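Local coordinates for Arf-GAP (Mus musculus, PDB 5C79), which activates GTP hydrolysis by Arf1 in a phosphatidylinositol 4,5-bisphosphate-dependent manner, its PH domain binding that anionic lipid, at residues Lys60-His72 / Asn76-Gln88. Sequence-based numbering, arbitrary orientation.
Sequences KCAVKNGILTISH and NRQPAKLNLLTCQ. With PBU ((2R)-3-{[(R)-hydroxy{[(1R,2R,3S,4R,5R,6S)-2,3,6-trihydroxy-4,5-bis(phosphonooxy)cyclohexyl]oxy}phosphoryl]oxy}propane-1 ,2-diyl dibutanoate), chain C.
The antiparallel hairpin of strands 67-70 and 80-83 in the PH-domain sheet brings His72 and Arg77 together at its loop end, where the phosphoinositide binds. The two strand axes approach to 4.6 Å. Leu68 and Leu82 form a hydrogen-bonded pair through reciprocal backbone bonds, and Ile70 pairs likewise with Ala80; Leu84 N to Gly66 O (3.0 Å) extends the ladder beyond the strand.

The Arg77 guanidinium lies flat over one face of the His72 imidazole, with centres 3.7 Å apart and planes at 6°. Arg77 has CG anti to its own N and runs extended to NE, which carries CD over the same ring as a CH-pi contact. At the ring edge, ND1 donates to PBU O51 at 2.9 Å in a nearly straight bond (176°), while NE2 makes a weak, bent one to Gln78 O. The stack and the straight bond to O51, with the weak NE2 bond as a lesser aid, limit how the ring can turn. With an alanine at His72, phosphate oxygen O51 would probably lose this donor and the Arg77 guanidinium its stacking partner. A water bridges His72 N and Arg77 O, linking the two sides of the turn through the backbone.

On the face holding Thr69 and Lys81, the two side chains run side by side, and Lys81, bent at its last torsion (chi4 -73°), brings NZ to 3.0 Å from Thr69 OG1 as donor. Thr69 CG2 meets Pro79 CB tightly at 3.3 Å.

On the other face Ile70 CD1 touches Leu82 CD1 (3.8 Å), and Leu84 CD2 reaches Leu68 CB. Here Leu68 and Leu82 pack on Leu101 of strand 98-103, Ile70 and Ala80 meet Tyr108 of strand 106-111, and Leu84 abuts Ser128 of helix 115-135.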
ATOM      1  N   LYS A  60      -6.819  -0.412   7.942  1.00 19.24           N
ATOM      2  CA  LYS A  60      -7.628   0.239   6.924  1.00 21.82           C
ATOM      3  C   LYS A  60      -6.687   1.103   6.079  1.00 19.52           C
ATOM      4  O   LYS A  60      -5.939   1.891   6.627  1.00 20.33           O
ATOM      5  CB  LYS A  60      -8.668   1.150   7.585  1.00 25.01           C
ATOM      6  CG  LYS A  60      -9.674   1.726   6.615  1.00 30.56           C
ATOM      7  CD  LYS A  60     -10.521   2.847   7.224  1.00 35.48           C
ATOM      8  CE  LYS A  60     -10.715   3.984   6.224  1.00 40.52           C
ATOM      9  NZ  LYS A  60     -11.381   5.153   6.864  1.00 43.63           N
ATOM     10  N   CYS A  61      -6.729   0.923   4.762  1.00 18.03           N
ATOM     11  CA  CYS A  61      -5.869   1.638   3.813  1.00 18.15           C
ATOM     12  C   CYS A  61      -6.712   2.180   2.679  1.00 18.85           C
ATOM     13  O   CYS A  61      -7.663   1.544   2.257  1.00 20.93           O
ATOM     14  CB  CYS A  61      -4.816   0.687   3.240  1.00 18.43           C
ATOM     15  SG  CYS A  61      -3.601   0.195   4.453  1.00 18.89           S
ATOM     16  N   ALA A  62      -6.332   3.341   2.172  1.00 19.44           N
ATOM     17  CA  ALA A  62      -7.012   3.908   1.019  1.00 19.50           C
ATOM     18  C   ALA A  62      -6.010   4.660   0.137  1.00 19.48           C
ATOM     19  O   ALA A  62      -5.114   5.330   0.653  1.00 19.48           O
ATOM     20  CB  ALA A  62      -8.129   4.837   1.457  1.00 21.64           C
ATOM     21  N   VAL A  63      -6.243   4.592  -1.160  1.00 17.59           N
ATOM     22  CA  VAL A  63      -5.497   5.362  -2.152  1.00 19.80           C
ATOM     23  C   VAL A  63      -6.406   6.375  -2.851  1.00 18.10           C
ATOM     24  O   VAL A  63      -7.487   6.030  -3.357  1.00 18.89           O
ATOM     25  CB  VAL A  63      -4.854   4.478  -3.223  1.00 19.31           C
ATOM     26  CG1 VAL A  63      -4.065   5.342  -4.207  1.00 19.76           C
ATOM     27  CG2 VAL A  63      -3.955   3.447  -2.585  1.00 20.68           C
ATOM     28  N   LYS A  64      -5.985   7.627  -2.822  1.00 18.40           N
ATOM     29  CA  LYS A  64      -6.725   8.718  -3.471  1.00 20.49           C
ATOM     30  C   LYS A  64      -5.792   9.902  -3.644  1.00 20.72           C
ATOM     31  O   LYS A  64      -4.968  10.194  -2.781  1.00 19.61           O
ATOM     32  CB  LYS A  64      -7.954   9.145  -2.675  1.00 23.48           C
ATOM     33  CG  LYS A  64      -8.996   9.869  -3.515  1.00 26.52           C
ATOM     34  CD  LYS A  64     -10.360   9.878  -2.861  1.00 30.27           C
ATOM     35  CE  LYS A  64     -11.296  10.838  -3.584  1.00 33.87           C
ATOM     36  NZ  LYS A  64     -12.607  10.870  -2.879  1.00 39.49           N
ATOM     37  N   ASN A  65      -5.947  10.595  -4.762  1.00 21.62           N
ATOM     38  CA  ASN A  65      -5.118  11.774  -5.071  1.00 22.30           C
ATOM     39  C   ASN A  65      -3.613  11.560  -4.902  1.00 22.65           C
ATOM     40  O   ASN A  65      -2.907  12.436  -4.403  1.00 21.33           O
ATOM     41  CB  ASN A  65      -5.552  12.978  -4.205  1.00 26.44           C
ATOM     42  CG  ASN A  65      -7.034  13.254  -4.271  1.00 27.89           C
ATOM     43  OD1 ASN A  65      -7.685  13.279  -3.246  1.00 35.48           O
ATOM     44  ND2 ASN A  65      -7.565  13.418  -5.443  1.00 29.46           N
ATOM     45  N   GLY A  66      -3.115  10.387  -5.305  1.00 18.36           N
ATOM     46  CA  GLY A  66      -1.701  10.084  -5.274  1.00 18.57           C
ATOM     47  C   GLY A  66      -1.123   9.810  -3.906  1.00 18.90           C
ATOM     48  O   GLY A  66       0.090   9.780  -3.749  1.00 19.19           O
ATOM     49  N   ILE A  67      -2.008   9.593  -2.935  1.00 19.21           N
ATOM     50  CA  ILE A  67      -1.632   9.365  -1.544  1.00 19.82           C
ATOM     51  C   ILE A  67      -2.198   8.041  -1.022  1.00 18.62           C
ATOM     52  O   ILE A  67      -3.373   7.766  -1.195  1.00 19.44           O
ATOM     53  CB  ILE A  67      -2.150  10.504  -0.645  1.00 20.07           C
ATOM     54  CG1 ILE A  67      -1.530  11.837  -1.052  1.00 23.09           C
ATOM     55  CG2 ILE A  67      -1.827  10.266   0.829  1.00 20.82           C
ATOM     56  CD1 ILE A  67      -2.180  13.057  -0.404  1.00 26.59           C
ATOM     57  N   LEU A  68      -1.346   7.284  -0.341  1.00 18.50           N
ATOM     58  CA  LEU A  68      -1.763   6.084   0.396  1.00 17.58           C
ATOM     59  C   LEU A  68      -1.953   6.531   1.846  1.00 18.71           C
ATOM     60  O   LEU A  68      -0.998   6.993   2.486  1.00 18.18           O
ATOM     61  CB  LEU A  68      -0.719   4.958   0.347  1.00 18.12           C
ATOM     62  CG  LEU A  68      -1.041   3.728   1.201  1.00 19.08           C
ATOM     63  CD1 LEU A  68      -2.365   3.058   0.801  1.00 19.65           C
ATOM     64  CD2 LEU A  68       0.117   2.754   1.178  1.00 19.53           C
ATOM     65  N   THR A  69      -3.170   6.358   2.352  1.00 19.65           N
ATOM     66  CA  THR A  69      -3.493   6.704   3.737  1.00 21.97           C
ATOM     67  C   THR A  69      -3.571   5.386   4.486  1.00 22.43           C
ATOM     68  O   THR A  69      -4.333   4.481   4.080  1.00 22.31           O
ATOM     69  CB  THR A  69      -4.795   7.539   3.809  1.00 24.45           C
ATOM     70  OG1 THR A  69      -4.551   8.825   3.211  1.00 23.78           O
ATOM     71  CG2 THR A  69      -5.232   7.803   5.223  1.00 27.29           C
ATOM     72  N   ILE A  70      -2.764   5.259   5.549  1.00 20.87           N
ATOM     73  CA  ILE A  70      -2.712   4.032   6.337  1.00 21.14           C
ATOM     74  C   ILE A  70      -3.231   4.366   7.741  1.00 23.07           C
ATOM     75  O   ILE A  70      -2.618   5.159   8.464  1.00 21.22           O
ATOM     76  CB  ILE A  70      -1.289   3.459   6.482  1.00 21.24           C
ATOM     77  CG1 ILE A  70      -0.631   3.282   5.129  1.00 24.09           C
ATOM     78  CG2 ILE A  70      -1.337   2.125   7.190  1.00 22.32           C
ATOM     79  CD1 ILE A  70       0.880   3.170   5.199  1.00 22.83           C
ATOM     80  N   SER A  71      -4.339   3.741   8.104  1.00 23.34           N
ATOM     81  CA  SER A  71      -4.967   4.006   9.395  1.00 26.13           C
ATOM     82  C   SER A  71      -4.175   3.355  10.484  1.00 26.99           C
ATOM     83  O   SER A  71      -3.466   2.377  10.296  1.00 25.45           O
ATOM     84  CB  SER A  71      -6.425   3.560   9.417  1.00 28.57           C
ATOM     85  OG  SER A  71      -7.162   4.272   8.432  1.00 31.90           O
ATOM     86  N   HIS A  72      -4.227   3.967  11.657  1.00 29.80           N
ATOM     87  CA  HIS A  72      -3.660   3.346  12.842  1.00 29.22           C
ATOM     88  C   HIS A  72      -4.699   2.389  13.445  1.00 30.45           C
ATOM     89  O   HIS A  72      -5.849   2.330  13.011  1.00 38.36           O
ATOM     90  CB  HIS A  72      -3.250   4.415  13.852  1.00 29.67           C
ATOM     91  CG  HIS A  72      -2.310   5.422  13.301  1.00 25.99           C
ATOM     92  ND1 HIS A  72      -0.963   5.192  13.158  1.00 26.69           N
ATOM     93  CD2 HIS A  72      -2.527   6.673  12.845  1.00 28.03           C
ATOM     94  CE1 HIS A  72      -0.384   6.266  12.639  1.00 26.41           C
ATOM     95  NE2 HIS A  72      -1.313   7.175  12.443  1.00 27.96           N
ATOM     96  N   ASN A  76      -9.588   7.019  15.845  1.00 57.94           N
ATOM     97  CA  ASN A  76      -9.642   8.492  15.952  1.00 63.14           C
ATOM     98  C   ASN A  76      -8.277   9.193  15.880  1.00 60.92           C
ATOM     99  O   ASN A  76      -8.210  10.415  15.981  1.00 66.73           O
ATOM    100  CB  ASN A  76     -10.410   8.933  17.199  1.00 64.30           C
ATOM    101  CG  ASN A  76     -11.217  10.208  16.959  1.00 68.75           C
ATOM    102  OD1 ASN A  76     -12.433  10.184  16.700  1.00 79.41           O
ATOM    103  ND2 ASN A  76     -10.525  11.331  17.006  1.00 70.51           N
ATOM    104  N   ARG A  77      -7.203   8.428  15.710  1.00 56.11           N
ATOM    105  CA  ARG A  77      -5.864   8.985  15.470  1.00 54.62           C
ATOM    106  C   ARG A  77      -5.722   9.275  13.969  1.00 52.41           C
ATOM    107  O   ARG A  77      -6.205   8.498  13.153  1.00 50.74           O
ATOM    108  CB  ARG A  77      -4.801   7.990  15.940  1.00 57.60           C
ATOM    109  CG  ARG A  77      -3.387   8.548  16.065  1.00 59.48           C
ATOM    110  CD  ARG A  77      -2.456   7.507  16.676  1.00 58.37           C
ATOM    111  NE  ARG A  77      -1.060   7.666  16.248  1.00 56.33           N
ATOM    112  CZ  ARG A  77      -0.120   6.715  16.303  1.00 54.88           C
ATOM    113  NH1 ARG A  77      -0.399   5.489  16.759  1.00 55.48           N
ATOM    114  NH2 ARG A  77       1.119   6.987  15.883  1.00 52.88           N
ATOM    115  N   GLN A  78      -5.096  10.401  13.616  1.00 49.27           N
ATOM    116  CA  GLN A  78      -4.895  10.784  12.209  1.00 47.92           C
ATOM    117  C   GLN A  78      -4.002   9.766  11.455  1.00 37.92           C
ATOM    118  O   GLN A  78      -2.877   9.515  11.858  1.00 34.88           O
ATOM    119  CB  GLN A  78      -4.215  12.157  12.082  1.00 51.29           C
ATOM    120  CG  GLN A  78      -5.001  13.367  12.568  1.00 59.63           C
ATOM    121  CD  GLN A  78      -4.205  14.661  12.405  1.00 64.82           C
ATOM    122  OE1 GLN A  78      -3.852  15.347  13.384  1.00 65.49           O
ATOM    123  NE2 GLN A  78      -3.917  15.005  11.149  1.00 69.31           N
ATOM    124  N   PRO A  79      -4.489   9.237  10.330  1.00 36.16           N
ATOM    125  CA  PRO A  79      -3.686   8.269   9.579  1.00 33.93           C
ATOM    126  C   PRO A  79      -2.377   8.800   8.972  1.00 29.74           C
ATOM    127  O   PRO A  79      -2.228   9.971   8.716  1.00 26.57           O
ATOM    128  CB  PRO A  79      -4.640   7.825   8.493  1.00 35.30           C
ATOM    129  CG  PRO A  79      -5.595   8.944   8.337  1.00 38.40           C
ATOM    130  CD  PRO A  79      -5.806   9.440   9.716  1.00 35.59           C
ATOM    131  N   ALA A  80      -1.437   7.892   8.768  1.00 25.76           N
ATOM    132  CA  ALA A  80      -0.218   8.157   8.044  1.00 24.88           C
ATOM    133  C   ALA A  80      -0.571   8.393   6.575  1.00 24.19           C
ATOM    134  O   ALA A  80      -1.441   7.700   6.022  1.00 22.96           O
ATOM    135  CB  ALA A  80       0.747   6.988   8.166  1.00 24.00           C
ATOM    136  N   LYS A  81       0.080   9.386   5.991  1.00 24.16           N
ATOM    137  CA  LYS A  81      -0.097   9.709   4.572  1.00 25.61           C
ATOM    138  C   LYS A  81       1.226   9.532   3.843  1.00 24.94           C
ATOM    139  O   LYS A  81       2.211  10.173   4.182  1.00 23.20           O
ATOM    140  CB  LYS A  81      -0.647  11.132   4.410  1.00 28.16           C
ATOM    141  CG  LYS A  81      -2.037  11.242   5.003  1.00 31.98           C
ATOM    142  CD  LYS A  81      -2.765  12.525   4.647  1.00 37.95           C
ATOM    143  CE  LYS A  81      -4.232  12.465   5.055  1.00 39.72           C
ATOM    144  NZ  LYS A  81      -5.084  11.566   4.205  1.00 41.26           N
ATOM    145  N   LEU A  82       1.221   8.670   2.825  1.00 20.67           N
ATOM    146  CA  LEU A  82       2.394   8.392   2.025  1.00 22.40           C
ATOM    147  C   LEU A  82       2.167   8.979   0.637  1.00 21.22           C
ATOM    148  O   LEU A  82       1.182   8.682  -0.029  1.00 18.32           O
ATOM    149  CB  LEU A  82       2.683   6.906   1.955  1.00 24.02           C
ATOM    150  CG  LEU A  82       3.067   6.228   3.272  1.00 26.73           C
ATOM    151  CD1 LEU A  82       3.423   4.793   2.954  1.00 28.68           C
ATOM    152  CD2 LEU A  82       4.227   6.926   3.973  1.00 31.21           C
ATOM    153  N   ASN A  83       3.085   9.836   0.236  1.00 20.33           N
ATOM    154  CA  ASN A  83       3.086  10.433  -1.111  1.00 21.58           C
ATOM    155  C   ASN A  83       3.664   9.399  -2.073  1.00 18.92           C
ATOM    156  O   ASN A  83       4.855   9.041  -2.013  1.00 19.23           O
ATOM    157  CB  ASN A  83       3.922  11.728  -1.110  1.00 24.35           C
ATOM    158  CG  ASN A  83       4.272  12.230  -2.513  1.00 30.26           C
ATOM    159  OD1 ASN A  83       3.675  11.829  -3.505  1.00 27.91           O
ATOM    160  ND2 ASN A  83       5.320  13.088  -2.592  1.00 34.90           N
ATOM    161  N   LEU A  84       2.819   8.873  -2.947  1.00 18.59           N
ATOM    162  CA  LEU A  84       3.260   7.757  -3.811  1.00 19.52           C
ATOM    163  C   LEU A  84       4.301   8.140  -4.867  1.00 20.02           C
ATOM    164  O   LEU A  84       5.035   7.281  -5.345  1.00 18.59           O
ATOM    165  CB  LEU A  84       2.075   7.049  -4.448  1.00 18.98           C
ATOM    166  CG  LEU A  84       1.117   6.343  -3.453  1.00 18.21           C
ATOM    167  CD1 LEU A  84      -0.114   5.843  -4.168  1.00 18.05           C
ATOM    168  CD2 LEU A  84       1.826   5.210  -2.739  1.00 18.03           C
ATOM    169  N   LEU A  85       4.463   9.423  -5.132  1.00 21.02           N
ATOM    170  CA  LEU A  85       5.619   9.845  -5.983  1.00 23.17           C
ATOM    171  C   LEU A  85       6.986   9.496  -5.453  1.00 24.59           C
ATOM    172  O   LEU A  85       7.936   9.339  -6.212  1.00 26.34           O
ATOM    173  CB  LEU A  85       5.548  11.351  -6.258  1.00 24.74           C
ATOM    174  CG  LEU A  85       4.583  11.784  -7.344  1.00 26.43           C
ATOM    175  CD1 LEU A  85       4.428  13.289  -7.312  1.00 27.38           C
ATOM    176  CD2 LEU A  85       5.081  11.321  -8.712  1.00 25.60           C
ATOM    177  N   THR A  86       7.122   9.411  -4.146  1.00 20.43           N
ATOM    178  CA  THR A  86       8.419   9.176  -3.537  1.00 22.40           C
ATOM    179  C   THR A  86       8.448   7.859  -2.794  1.00 20.09           C
ATOM    180  O   THR A  86       9.206   7.696  -1.846  1.00 20.05           O
ATOM    181  CB  THR A  86       8.793  10.381  -2.659  1.00 21.54           C
ATOM    182  OG1 THR A  86       7.744  10.664  -1.698  1.00 22.31           O
ATOM    183  CG2 THR A  86       9.022  11.560  -3.538  1.00 23.06           C
ATOM    184  N   CYS A  87       7.562   6.942  -3.222  1.00 19.13           N
ATOM    185  CA  CYS A  87       7.568   5.547  -2.779  1.00 19.65           C
ATOM    186  C   CYS A  87       7.751   4.565  -3.908  1.00 19.93           C
ATOM    187  O   CYS A  87       7.513   4.857  -5.077  1.00 22.33           O
ATOM    188  CB  CYS A  87       6.304   5.165  -2.016  1.00 21.07           C
ATOM    189  SG  CYS A  87       6.002   6.168  -0.535  1.00 21.37           S
ATOM    190  N   GLN A  88       8.266   3.407  -3.557  1.00 19.85           N
ATOM    191  CA  GLN A  88       8.537   2.342  -4.545  1.00 18.99           C
ATOM    192  C   GLN A  88       7.924   1.041  -4.055  1.00 19.16           C
ATOM    193  O   GLN A  88       8.251   0.543  -2.970  1.00 17.88           O
ATOM    194  CB  GLN A  88      10.018   2.152  -4.796  1.00 19.60           C
ATOM    195  CG  GLN A  88      10.352   1.103  -5.854  1.00 21.71           C
ATOM    196  CD  GLN A  88       9.712   1.396  -7.195  1.00 21.55           C
ATOM    197  OE1 GLN A  88       9.926   2.464  -7.755  1.00 24.28           O
ATOM    198  NE2 GLN A  88       8.936   0.452  -7.735  1.00 23.33           N
TER
HETATM  199  P1  PBU C 800       0.909  -3.522  19.342  1.00 46.95           P
HETATM  200  P4  PBU C 800       4.672   0.330  13.470  1.00 37.29           P
HETATM  201  P5  PBU C 800      -0.046   1.408  14.233  1.00 31.91           P
HETATM  202  C3' PBU C 800       1.908  -4.620  21.480  1.00 58.50           C
HETATM  203  C2' PBU C 800       3.165  -4.115  22.151  1.00 64.65           C
HETATM  204  O2' PBU C 800       4.231  -5.058  21.939  1.00 62.72           O
HETATM  205  C1' PBU C 800       2.832  -3.781  23.613  1.00 69.42           C
HETATM  206  O1' PBU C 800       3.505  -2.574  23.939  1.00 72.26           O
HETATM  207  C1  PBU C 800       1.934  -2.072  17.307  1.00 35.70           C
HETATM  208  O1  PBU C 800       1.656  -2.222  18.702  1.00 42.78           O
HETATM  209  C2  PBU C 800       3.410  -2.383  16.966  1.00 35.88           C
HETATM  210  O2  PBU C 800       4.394  -1.595  17.640  1.00 37.00           O
HETATM  211  C3  PBU C 800       3.662  -2.109  15.517  1.00 35.96           C
HETATM  212  O3  PBU C 800       5.066  -2.326  15.215  1.00 36.95           O
HETATM  213  C4  PBU C 800       3.155  -0.690  15.229  1.00 36.50           C
HETATM  214  O4  PBU C 800       3.400  -0.492  13.894  1.00 33.81           O
HETATM  215  C5  PBU C 800       1.685  -0.421  15.414  1.00 34.06           C
HETATM  216  O5  PBU C 800       1.253   0.928  15.080  1.00 33.96           O
HETATM  217  C6  PBU C 800       1.457  -0.670  16.876  1.00 35.52           C
HETATM  218  O6  PBU C 800       0.074  -0.506  17.019  1.00 33.03           O
HETATM  219  C7  PBU C 800       4.133  -6.350  22.628  1.00 67.79           C
HETATM  220  O7  PBU C 800       3.397  -7.230  22.213  1.00 64.53           O
HETATM  221  C8  PBU C 800       5.012  -6.605  23.832  1.00 69.41           C
HETATM  222  C9  PBU C 800       6.343  -7.135  23.326  1.00 69.75           C
HETATM  223  C10 PBU C 800       6.875  -6.189  22.272  1.00 70.48           C
HETATM  224  C11 PBU C 800       2.838  -1.359  24.371  1.00 76.42           C
HETATM  225  O11 PBU C 800       1.691  -1.114  24.039  1.00 76.59           O
HETATM  226  C12 PBU C 800       3.612  -0.413  25.249  1.00 80.64           C
HETATM  227  C13 PBU C 800       4.102  -1.196  26.461  1.00 80.47           C
HETATM  228  C14 PBU C 800       5.407  -1.908  26.179  1.00 80.63           C
HETATM  229  O41 PBU C 800       5.955  -0.492  13.484  1.00 35.33           O
HETATM  230  O42 PBU C 800       4.534   1.567  14.340  1.00 37.36           O
HETATM  231  O43 PBU C 800       4.371   0.491  12.007  1.00 35.38           O
HETATM  232  O51 PBU C 800       0.473   2.767  13.791  1.00 34.54           O
HETATM  233  O52 PBU C 800      -0.040   0.400  13.090  1.00 33.64           O
HETATM  234  O53 PBU C 800      -1.357   1.408  14.897  1.00 27.98           O
HETATM  235  OP1 PBU C 800       1.315  -3.483  20.871  1.00 48.21           O
HETATM  236  OP2 PBU C 800       1.399  -4.760  18.611  1.00 45.84           O
HETATM  237  OP3 PBU C 800      -0.572  -3.284  19.482  1.00 36.09           O
HETATM  238  O   HOH W   1       1.601  11.798  -5.098  1.00 29.42           O
HETATM  239  O   HOH W   2      -5.664   6.109  11.968  1.00 44.08           O